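Local coordinates for protein trilobed Protease (Pyrococcus furiosus, PDB 2GOP) that forms the beta-propeller domain of a trilobed protease, a domain that probably guides or filters substrates on their way to the proteolytic site, as in related propeller peptidases, at residues 17-27 and 305-316; 40-48 and 57-65. One frame throughout, in Å; residues are numbered along the deposited sequence. Where two conformers were deposited one is given.

Overall arrangement
From the N terminus the chain runs along strand 16-23, turns back through 26-35 and 40-49, and ends its first four-stranded blade with 55-59. Contact 2 (40-48 with 57-65) closes a short loop here, pairing the blade's third and fourth strands and tying them to strand 62-66, the start of the second blade. Five more blades follow before contact 1 (17-27 with 305-316) brings the last blade against the first and closes the ring. Contact 2 is thus nested inside the long loop of contact 1, their centres about 15 Å apart. They share the first blade, where V27 lies beside E48, and a salt bridge joins D19 to R65.

Contact 1 of 2, residues 17-27 and 305-316; sequences LSDPRTKGELV and MGFDVDEIVVYL
The carboxylates of D308 and D310 turn toward segment 17-27, and each meets a backbone N-H with OD2. D308 OD2 receives T22 N at 2.9 Å, on the anti side and 23° out of the carboxylate plane; D310 OD2 offers its anti lone pair to G24 N at 2.7 Å in an almost straight bond. In D308, CG lies opposite the backbone N (chi1 -162°), which carries the carboxylate across to the neighbouring strand, while OD1 is left to a salt bridge with K269. The guanidinium of R21 is turned 58° from the D308 carboxylate. At its edge, in plane, it holds D19 OD1 side-on through NE and NH2, and R65 binds the other oxygen of D19.

Strands 17-23 and 305-309 run almost parallel, with their axes 5.5 Å apart; the D308 bond ties strand to strand, the D310 bond ties in the turn at G24. They are the first strands of the first and last blades, so the ring closes through side-chain-to-backbone bonds, water bridges and apolar packing, with no strand shared between the blades: the open Velcro topology of this propeller.

Apolar groups pack the middle of the seam and its L17 end. P20 lays CG over the carbonyl of G306, 3.5 Å from its O, and sets CD 3.8 Å from L316 CD1. The other methyl of L316, CD2, meets L17 CB at 3.7 Å. V314, modelled in two conformers, reaches P20, T22 and V27 less certainly, and L326 of the last blade lies against P20. At the hairpin end, T22 OG1 donates to L26 O, and a water bridges T22 OG1, G24 O and E311 N.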
loop_
_atom_site.group_PDB
_atom_site.type_symbol
_atom_site.label_atom_id
_atom_site.label_comp_id
_atom_site.label_asym_id
_atom_site.label_seq_id
_atom_site.Cartn_x
_atom_site.Cartn_y
_atom_site.Cartn_z
ATOM N N LEU A 17 -16.675 15.845 2.854
ATOM C CA LEU A 17 -15.662 16.495 3.678
ATOM C C LEU A 17 -14.389 15.656 3.756
ATOM O O LEU A 17 -14.453 14.441 3.910
ATOM C CB LEU A 17 -16.184 16.725 5.097
ATOM C CG LEU A 17 -16.971 18.018 5.351
ATOM C CD1 LEU A 17 -18.167 18.154 4.441
ATOM C CD2 LEU A 17 -17.389 18.063 6.791
ATOM N N SER A 18 -13.238 16.316 3.695
ATOM C CA SER A 18 -11.968 15.610 3.816
ATOM C C SER A 18 -10.915 16.487 4.465
ATOM O O SER A 18 -11.058 17.704 4.534
ATOM C CB SER A 18 -11.474 15.122 2.446
ATOM O OG SER A 18 -11.354 16.184 1.514
ATOM N N ASP A 19 -9.876 15.833 4.971
ATOM C CA ASP A 19 -8.664 16.492 5.434
ATOM C C ASP A 19 -8.892 17.547 6.527
ATOM O O ASP A 19 -8.584 18.745 6.332
ATOM C CB ASP A 19 -7.927 17.103 4.244
ATOM C CG ASP A 19 -6.446 17.306 4.510
ATOM O OD1 ASP A 19 -5.976 16.956 5.620
ATOM O OD2 ASP A 19 -5.754 17.817 3.599
ATOM N N PRO A 20 -9.365 17.104 7.703
ATOM C CA PRO A 20 -9.611 18.032 8.824
ATOM C C PRO A 20 -8.307 18.521 9.435
ATOM O O PRO A 20 -7.360 17.754 9.586
ATOM C CB PRO A 20 -10.367 17.177 9.834
ATOM C CG PRO A 20 -9.901 15.788 9.566
ATOM C CD PRO A 20 -9.657 15.711 8.076
ATOM N N ARG A 21 -8.276 19.801 9.776
ATOM C CA ARG A 21 -7.098 20.439 10.312
ATOM C C ARG A 21 -7.487 21.391 11.422
ATOM O O ARG A 21 -8.576 21.976 11.402
ATOM C CB ARG A 21 -6.398 21.239 9.213
ATOM C CG ARG A 21 -5.876 20.381 8.075
ATOM C CD ARG A 21 -4.577 19.754 8.450
ATOM N NE ARG A 21 -4.330 18.542 7.687
ATOM C CZ ARG A 21 -3.173 17.893 7.672
ATOM N NH1 ARG A 21 -2.138 18.327 8.389
ATOM N NH2 ARG A 21 -3.051 16.802 6.923
ATOM N N THR A 22 -6.578 21.573 12.369
ATOM C CA THR A 22 -6.789 22.551 13.426
ATOM C C THR A 22 -5.480 23.180 13.930
ATOM O O THR A 22 -4.456 22.509 14.051
ATOM C CB THR A 22 -7.561 21.923 14.608
ATOM O OG1 THR A 22 -7.949 22.954 15.529
ATOM C CG2 THR A 22 -6.706 20.868 15.319
ATOM N N LYS A 23 -5.536 24.484 14.183
ATOM C CA LYS A 23 -4.491 25.212 14.901
ATOM C C LYS A 23 -5.188 26.259 15.736
ATOM O O LYS A 23 -6.049 26.974 15.231
ATOM C CB LYS A 23 -3.525 25.915 13.949
ATOM C CG LYS A 23 -2.667 24.992 13.108
ATOM C CD LYS A 23 -1.702 24.171 13.942
ATOM C CE LYS A 23 -0.792 23.347 13.045
ATOM N NZ LYS A 23 0.177 22.509 13.801
ATOM N N GLY A 24 -4.830 26.345 17.012
ATOM C CA GLY A 24 -5.426 27.321 17.900
ATOM C C GLY A 24 -6.931 27.174 17.967
ATOM O O GLY A 24 -7.437 26.112 18.308
ATOM N N GLU A 25 -7.644 28.247 17.641
ATOM C CA GLU A 25 -9.106 28.246 17.662
ATOM C C GLU A 25 -9.681 28.155 16.246
ATOM O O GLU A 25 -10.878 28.372 16.035
ATOM C CB GLU A 25 -9.626 29.495 18.385
ATOM C CG GLU A 25 -9.337 29.504 19.894
ATOM C CD GLU A 25 -10.473 28.926 20.731
ATOM O OE1 GLU A 25 -11.096 27.922 20.315
ATOM O OE2 GLU A 25 -10.737 29.477 21.819
ATOM N N LEU A 26 -8.825 27.818 15.286
ATOM C CA LEU A 26 -9.248 27.602 13.903
ATOM C C LEU A 26 -9.324 26.121 13.565
ATOM O O LEU A 26 -8.473 25.326 13.978
ATOM C CB LEU A 26 -8.282 28.280 12.926
ATOM C CG LEU A 26 -8.278 29.813 12.925
ATOM C CD1 LEU A 26 -7.295 30.335 11.890
ATOM C CD2 LEU A 26 -9.676 30.375 12.671
ATOM N N VAL A 27 -10.355 25.760 12.808
ATOM C CA VAL A 27 -10.399 24.470 12.140
ATOM C C VAL A 27 -10.537 24.754 10.651
ATOM O O VAL A 27 -11.074 25.793 10.260
ATOM C CB VAL A 27 -11.561 23.583 12.641
ATOM C CG1 VAL A 27 -11.437 23.360 14.141
ATOM C CG2 VAL A 27 -12.908 24.197 12.302
ATOM N N MET A 305 -12.441 9.255 9.935
ATOM C CA MET A 305 -11.783 9.395 8.646
ATOM C C MET A 305 -10.885 10.621 8.638
ATOM O O MET A 305 -11.169 11.622 7.983
ATOM C CB MET A 305 -12.828 9.479 7.532
ATOM C CG MET A 305 -13.615 8.178 7.367
ATOM S SD MET A 305 -14.888 8.291 6.106
ATOM C CE MET A 305 -13.904 8.554 4.640
ATOM N N GLY A 306 -9.783 10.523 9.369
ATOM C CA GLY A 306 -8.847 11.625 9.510
ATOM C C GLY A 306 -9.144 12.493 10.725
ATOM O O GLY A 306 -10.303 12.707 11.100
ATOM N N PHE A 307 -8.082 13.014 11.327
ATOM C CA PHE A 307 -8.206 13.881 12.476
ATOM C C PHE A 307 -6.988 14.778 12.554
ATOM O O PHE A 307 -6.008 14.588 11.830
ATOM C CB PHE A 307 -8.297 13.047 13.759
ATOM C CG PHE A 307 -7.012 12.341 14.097
ATOM C CD1 PHE A 307 -6.695 11.128 13.506
ATOM C CD2 PHE A 307 -6.119 12.903 14.987
ATOM C CE1 PHE A 307 -5.501 10.493 13.796
ATOM C CE2 PHE A 307 -4.925 12.270 15.276
ATOM C CZ PHE A 307 -4.622 11.070 14.673
ATOM N N ASP A 308 -7.044 15.745 13.457
ATOM C CA ASP A 308 -5.889 16.575 13.755
ATOM C C ASP A 308 -6.006 17.034 15.187
ATOM O O ASP A 308 -7.083 16.972 15.770
ATOM C CB ASP A 308 -5.851 17.775 12.810
ATOM C CG ASP A 308 -4.505 18.445 12.756
ATOM O OD1 ASP A 308 -3.492 17.834 13.168
ATOM O OD2 ASP A 308 -4.467 19.595 12.278
ATOM N N VAL A 309 -4.900 17.498 15.752
ATOM C CA VAL A 309 -4.880 17.954 17.142
ATOM C C VAL A 309 -3.913 19.128 17.329
ATOM O O VAL A 309 -2.792 19.118 16.822
ATOM C CB VAL A 309 -4.519 16.792 18.108
ATOM C CG1 VAL A 309 -3.251 16.061 17.640
ATOM C CG2 VAL A 309 -4.350 17.299 19.528
ATOM N N ASP A 310 -4.375 20.156 18.033
ATOM C CA ASP A 310 -3.494 21.222 18.506
ATOM C C ASP A 310 -3.950 21.574 19.925
ATOM O O ASP A 310 -3.624 20.839 20.858
ATOM C CB ASP A 310 -3.486 22.411 17.529
ATOM C CG ASP A 310 -2.489 23.504 17.922
ATOM O OD1 ASP A 310 -1.336 23.187 18.276
ATOM O OD2 ASP A 310 -2.866 24.693 17.866
ATOM N N GLU A 311 -4.724 22.642 20.100
ATOM C CA GLU A 311 -5.305 22.948 21.413
ATOM C C GLU A 311 -6.524 22.074 21.658
ATOM O O GLU A 311 -6.852 21.741 22.803
ATOM C CB GLU A 311 -5.707 24.423 21.506
ATOM C CG GLU A 311 -4.522 25.372 21.571
ATOM C CD GLU A 311 -4.934 26.830 21.519
ATOM O OE1 GLU A 311 -4.034 27.698 21.582
ATOM O OE2 GLU A 311 -6.153 27.108 21.404
ATOM N N ILE A 312 -7.168 21.704 20.552
ATOM C CA ILE A 312 -8.389 20.920 20.528
ATOM C C ILE A 312 -8.176 19.732 19.583
ATOM O O ILE A 312 -7.289 19.767 18.743
ATOM C CB ILE A 312 -9.561 21.820 20.031
ATOM C CG1 ILE A 312 -10.818 21.580 20.858
ATOM C CG2 ILE A 312 -9.801 21.684 18.518
ATOM C CD1 ILE A 312 -10.809 22.385 22.154
ATOM N N VAL A 313 -8.969 18.676 19.728
ATOM C CA VAL A 313 -8.952 17.584 18.748
ATOM C C VAL A 313 -10.086 17.788 17.755
ATOM O O VAL A 313 -11.182 18.152 18.152
ATOM C CB VAL A 313 -9.102 16.188 19.393
ATOM C CG1 VAL A 313 -9.059 15.104 18.300
ATOM C CG2 VAL A 313 -8.016 15.957 20.435
ATOM N N VAL A 314 -9.800 17.563 16.472
ATOM C CA VAL A 314 -10.802 17.671 15.408
ATOM C C VAL A 314 -10.759 16.411 14.561
ATOM O O VAL A 314 -9.690 15.857 14.309
ATOM C CB VAL A 314 -10.569 18.914 14.496
ATOM C CG1 VAL A 314 -9.419 18.682 13.511
ATOM C CG2 VAL A 314 -11.842 19.275 13.741
ATOM N N TYR A 315 -11.918 15.950 14.126
ATOM C CA TYR A 315 -11.959 14.759 13.293
ATOM C C TYR A 315 -13.203 14.723 12.436
ATOM O O TYR A 315 -14.213 15.380 12.747
ATOM C CB TYR A 315 -11.857 13.490 14.154
ATOM C CG TYR A 315 -12.822 13.434 15.335
ATOM C CD1 TYR A 315 -14.128 12.971 15.187
ATOM C CD2 TYR A 315 -12.409 13.816 16.603
ATOM C CE1 TYR A 315 -14.998 12.904 16.278
ATOM C CE2 TYR A 315 -13.265 13.748 17.698
ATOM C CZ TYR A 315 -14.554 13.302 17.528
ATOM O OH TYR A 315 -15.382 13.261 18.622
ATOM N N LEU A 316 -13.091 13.988 11.333
ATOM C CA LEU A 316 -14.242 13.586 10.542
ATOM C C LEU A 316 -14.754 12.227 11.043
ATOM O O LEU A 316 -13.969 11.281 11.202
ATOM C CB LEU A 316 -13.870 13.503 9.055
ATOM C CG LEU A 316 -13.545 14.819 8.342
ATOM C CD1 LEU A 316 -13.115 14.557 6.892
ATOM C CD2 LEU A 316 -14.752 15.763 8.372
HETATM O O HOH W 1 -6.773 23.565 18.189
HETATM O O HOH W 2 -2.264 20.899 14.428
#

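Contact 2 of 2, residues 40-48 and 57-65; sequences KYENTIVIE and FIENATMPR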
loop_
_atom_site.group_PDB
_atom_site.type_symbol
_atom_site.label_atom_id
_atom_site.label_comp_id
_atom_site.label_asym_id
_atom_site.label_seq_id
_atom_site.Cartn_x
_atom_site.Cartn_y
_atom_site.Cartn_z
ATOM N N LYS A 40 -19.653 19.557 -12.596
ATOM C CA LYS A 40 -18.461 18.874 -12.105
ATOM C C LYS A 40 -18.309 19.122 -10.606
ATOM O O LYS A 40 -18.901 20.058 -10.057
ATOM C CB LYS A 40 -17.207 19.353 -12.843
ATOM C CG LYS A 40 -17.052 20.872 -12.896
ATOM C CD LYS A 40 -15.596 21.298 -12.738
ATOM C CE LYS A 40 -15.428 22.801 -12.931
ATOM N NZ LYS A 40 -14.172 23.310 -12.311
ATOM N N TYR A 41 -17.523 18.278 -9.949
ATOM C CA TYR A 41 -17.251 18.450 -8.521
ATOM C C TYR A 41 -16.202 19.533 -8.315
ATOM O O TYR A 41 -15.281 19.663 -9.111
ATOM C CB TYR A 41 -16.798 17.133 -7.891
ATOM C CG TYR A 41 -17.882 16.085 -7.881
ATOM C CD1 TYR A 41 -18.839 16.058 -6.871
ATOM C CD2 TYR A 41 -17.963 15.135 -8.892
ATOM C CE1 TYR A 41 -19.853 15.100 -6.864
ATOM C CE2 TYR A 41 -18.968 14.171 -8.894
ATOM C CZ TYR A 41 -19.908 14.159 -7.876
ATOM O OH TYR A 41 -20.896 13.204 -7.880
ATOM N N GLU A 42 -16.356 20.314 -7.248
ATOM C CA GLU A 42 -15.401 21.371 -6.916
ATOM C C GLU A 42 -14.956 21.273 -5.458
ATOM O O GLU A 42 -15.769 21.013 -4.583
ATOM C CB GLU A 42 -16.013 22.747 -7.208
ATOM C CG GLU A 42 -15.905 23.125 -8.687
ATOM C CD GLU A 42 -16.957 24.106 -9.152
ATOM O OE1 GLU A 42 -17.435 24.926 -8.339
ATOM O OE2 GLU A 42 -17.305 24.052 -10.353
ATOM N N ASN A 43 -13.661 21.479 -5.221
ATOM C CA ASN A 43 -13.087 21.449 -3.877
ATOM C C ASN A 43 -12.943 22.867 -3.341
ATOM O O ASN A 43 -12.421 23.748 -4.028
ATOM C CB ASN A 43 -11.711 20.785 -3.885
ATOM C CG ASN A 43 -11.734 19.399 -4.491
ATOM O OD1 ASN A 43 -12.588 18.570 -4.160
ATOM N ND2 ASN A 43 -10.789 19.135 -5.384
ATOM N N THR A 44 -13.414 23.073 -2.114
ATOM C CA THR A 44 -13.308 24.349 -1.428
ATOM C C THR A 44 -12.725 24.102 -0.052
ATOM O O THR A 44 -13.164 23.184 0.646
ATOM C CB THR A 44 -14.697 25.012 -1.226
ATOM O OG1 THR A 44 -15.357 25.156 -2.488
ATOM C CG2 THR A 44 -14.555 26.383 -0.551
ATOM N N ILE A 45 -11.729 24.903 0.333
ATOM C CA ILE A 45 -11.257 24.905 1.715
ATOM C C ILE A 45 -12.176 25.807 2.538
ATOM O O ILE A 45 -12.460 26.939 2.144
ATOM C CB ILE A 45 -9.801 25.397 1.835
ATOM C CG1 ILE A 45 -8.835 24.335 1.313
ATOM C CG2 ILE A 45 -9.472 25.778 3.284
ATOM C CD1 ILE A 45 -7.396 24.801 1.210
ATOM N N VAL A 46 -12.662 25.288 3.662
ATOM C CA VAL A 46 -13.402 26.090 4.629
ATOM C C VAL A 46 -12.530 26.280 5.868
ATOM O O VAL A 46 -11.908 25.326 6.352
ATOM C CB VAL A 46 -14.726 25.421 5.022
ATOM C CG1 VAL A 46 -15.477 26.273 6.042
ATOM C CG2 VAL A 46 -15.580 25.157 3.778
ATOM N N ILE A 47 -12.462 27.516 6.343
ATOM C CA ILE A 47 -11.763 27.857 7.578
ATOM C C ILE A 47 -12.786 28.401 8.577
ATOM O O ILE A 47 -13.389 29.458 8.335
ATOM C CB ILE A 47 -10.682 28.940 7.329
ATOM C CG1 ILE A 47 -9.736 28.500 6.204
ATOM C CG2 ILE A 47 -9.900 29.236 8.611
ATOM C CD1 ILE A 47 -8.960 29.635 5.571
ATOM N N GLU A 48 -12.989 27.679 9.683
ATOM C CA GLU A 48 -13.958 28.085 10.697
ATOM C C GLU A 48 -13.289 28.479 12.011
ATOM O O GLU A 48 -12.390 27.801 12.490
ATOM C CB GLU A 48 -14.985 26.976 10.958
ATOM C CG GLU A 48 -15.978 27.338 12.075
ATOM C CD GLU A 48 -17.144 26.377 12.197
ATOM O OE1 GLU A 48 -17.207 25.394 11.427
ATOM O OE2 GLU A 48 -17.999 26.610 13.075
ATOM N N PHE A 57 -13.561 31.012 3.146
ATOM C CA PHE A 57 -13.514 30.036 2.061
ATOM C C PHE A 57 -12.343 30.315 1.120
ATOM O O PHE A 57 -12.030 31.472 0.839
ATOM C CB PHE A 57 -14.836 30.054 1.281
ATOM C CG PHE A 57 -16.050 29.775 2.132
ATOM C CD1 PHE A 57 -16.462 28.473 2.375
ATOM C CD2 PHE A 57 -16.782 30.817 2.689
ATOM C CE1 PHE A 57 -17.573 28.206 3.169
ATOM C CE2 PHE A 57 -17.900 30.556 3.476
ATOM C CZ PHE A 57 -18.290 29.243 3.712
ATOM N N ILE A 58 -11.685 29.253 0.664
ATOM C CA ILE A 58 -10.739 29.339 -0.442
ATOM C C ILE A 58 -11.199 28.379 -1.536
ATOM O O ILE A 58 -11.195 27.160 -1.349
ATOM C CB ILE A 58 -9.303 28.990 -0.013
ATOM C CG1 ILE A 58 -8.830 29.901 1.128
ATOM C CG2 ILE A 58 -8.370 29.099 -1.199
ATOM C CD1 ILE A 58 -7.455 29.503 1.711
ATOM N N GLU A 59 -11.611 28.933 -2.672
ATOM C CA GLU A 59 -12.152 28.135 -3.776
ATOM C C GLU A 59 -11.070 27.327 -4.486
ATOM O O GLU A 59 -9.901 27.721 -4.507
ATOM C CB GLU A 59 -12.848 29.028 -4.807
ATOM C CG GLU A 59 -14.261 29.464 -4.442
ATOM C CD GLU A 59 -14.861 30.418 -5.473
ATOM O OE1 GLU A 59 -14.702 30.168 -6.692
ATOM O OE2 GLU A 59 -15.496 31.416 -5.065
ATOM N N ASN A 60 -11.475 26.202 -5.074
ATOM C CA ASN A 60 -10.614 25.447 -5.974
ATOM C C ASN A 60 -9.298 25.047 -5.301
ATOM O O ASN A 60 -8.217 25.276 -5.837
ATOM C CB ASN A 60 -10.365 26.269 -7.252
ATOM C CG ASN A 60 -9.596 25.499 -8.315
ATOM O OD1 ASN A 60 -9.540 24.265 -8.298
ATOM N ND2 ASN A 60 -8.995 26.233 -9.250
ATOM N N ALA A 61 -9.403 24.430 -4.131
ATOM C CA ALA A 61 -8.235 24.145 -3.306
ATOM C C ALA A 61 -8.430 22.903 -2.440
ATOM O O ALA A 61 -9.550 22.597 -2.025
ATOM C CB ALA A 61 -7.937 25.342 -2.417
ATOM N N THR A 62 -7.329 22.192 -2.192
ATOM C CA THR A 62 -7.271 21.085 -1.232
ATOM C C THR A 62 -5.958 21.216 -0.421
ATOM O O THR A 62 -5.222 22.180 -0.588
ATOM C CB THR A 62 -7.286 19.714 -1.967
ATOM O OG1 THR A 62 -6.125 19.603 -2.795
ATOM C CG2 THR A 62 -8.550 19.553 -2.838
ATOM N N MET A 63 -5.664 20.240 0.436
ATOM C CA MET A 63 -4.462 20.244 1.288
ATOM C C MET A 63 -4.341 21.478 2.191
ATOM O O MET A 63 -3.290 22.119 2.220
ATOM C CB MET A 63 -3.185 20.099 0.457
ATOM C CG MET A 63 -3.065 18.824 -0.353
ATOM S SD MET A 63 -1.349 18.482 -0.825
ATOM C CE MET A 63 -0.659 17.940 0.729
ATOM N N PRO A 64 -5.408 21.812 2.935
ATOM C CA PRO A 64 -5.335 22.955 3.847
ATOM C C PRO A 64 -4.335 22.715 4.969
ATOM O O PRO A 64 -4.379 21.668 5.617
ATOM C CB PRO A 64 -6.751 23.041 4.415
ATOM C CG PRO A 64 -7.285 21.658 4.301
ATOM C CD PRO A 64 -6.729 21.161 2.990
ATOM N N ARG A 65 -3.426 23.663 5.169
ATOM C CA ARG A 65 -2.442 23.581 6.244
ATOM C C ARG A 65 -2.409 24.929 6.937
ATOM O O ARG A 65 -1.951 25.919 6.365
ATOM C CB ARG A 65 -1.053 23.210 5.691
ATOM C CG ARG A 65 -1.018 21.876 4.917
ATOM C CD ARG A 65 -1.275 20.667 5.799
ATOM N NE ARG A 65 -1.097 19.400 5.078
ATOM C CZ ARG A 65 -2.052 18.719 4.444
ATOM N NH1 ARG A 65 -3.317 19.126 4.429
ATOM N NH2 ARG A 65 -1.738 17.590 3.827
HETATM O O HOH W 3 -12.116 22.429 -7.699
HETATM O O HOH W 4 -14.291 26.180 -5.166
#
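This is the antiparallel pairing between the third and fourth strands of the first blade, extended by the turn that leads into the second. I45 and I58 form a hydrogen-bonded pair, each backbone N giving a 2.9 Å bond to the other's O; V46 and F57 follow as a non-hydrogen-bonded pair. Past I58 the chain bends away at N60, whose backbone has left-handed angles. A61 N still donates to N43 O at 3.1 Å, but from 54° out of the carbonyl plane, a sign that regular pairing has given way.

On the V46 face, the F57 ring lies alongside V46, with CE1 3.7 Å from V46 CG2, while T44 CG2 comes to the ring's edge near its plane. The opposite face carries I45, whose CG1 stands anti to the carbonyl carbon (chi1 -73°) and whose chain extends on to CD1. That methyl sits 3.7 Å from both A61 CB and P64 CB. Because P64 belongs to strand 62-66, the first strand of the next blade, I45 spans the interface between two adjacent propeller blades; F75 of the second blade joins I45, I58 and A61 there. Further along the same face I47 CD1 meets I58 CD1 at 4.1 Å.

At the bend N43 packs ND2 against the T62 methyl CG2, 3.4 Å away, while its OD1 bonds to T32. A water links T44 OG1 with N60 N, which donates to it at 2.8 Å. A61 O is buried here without a polar partner.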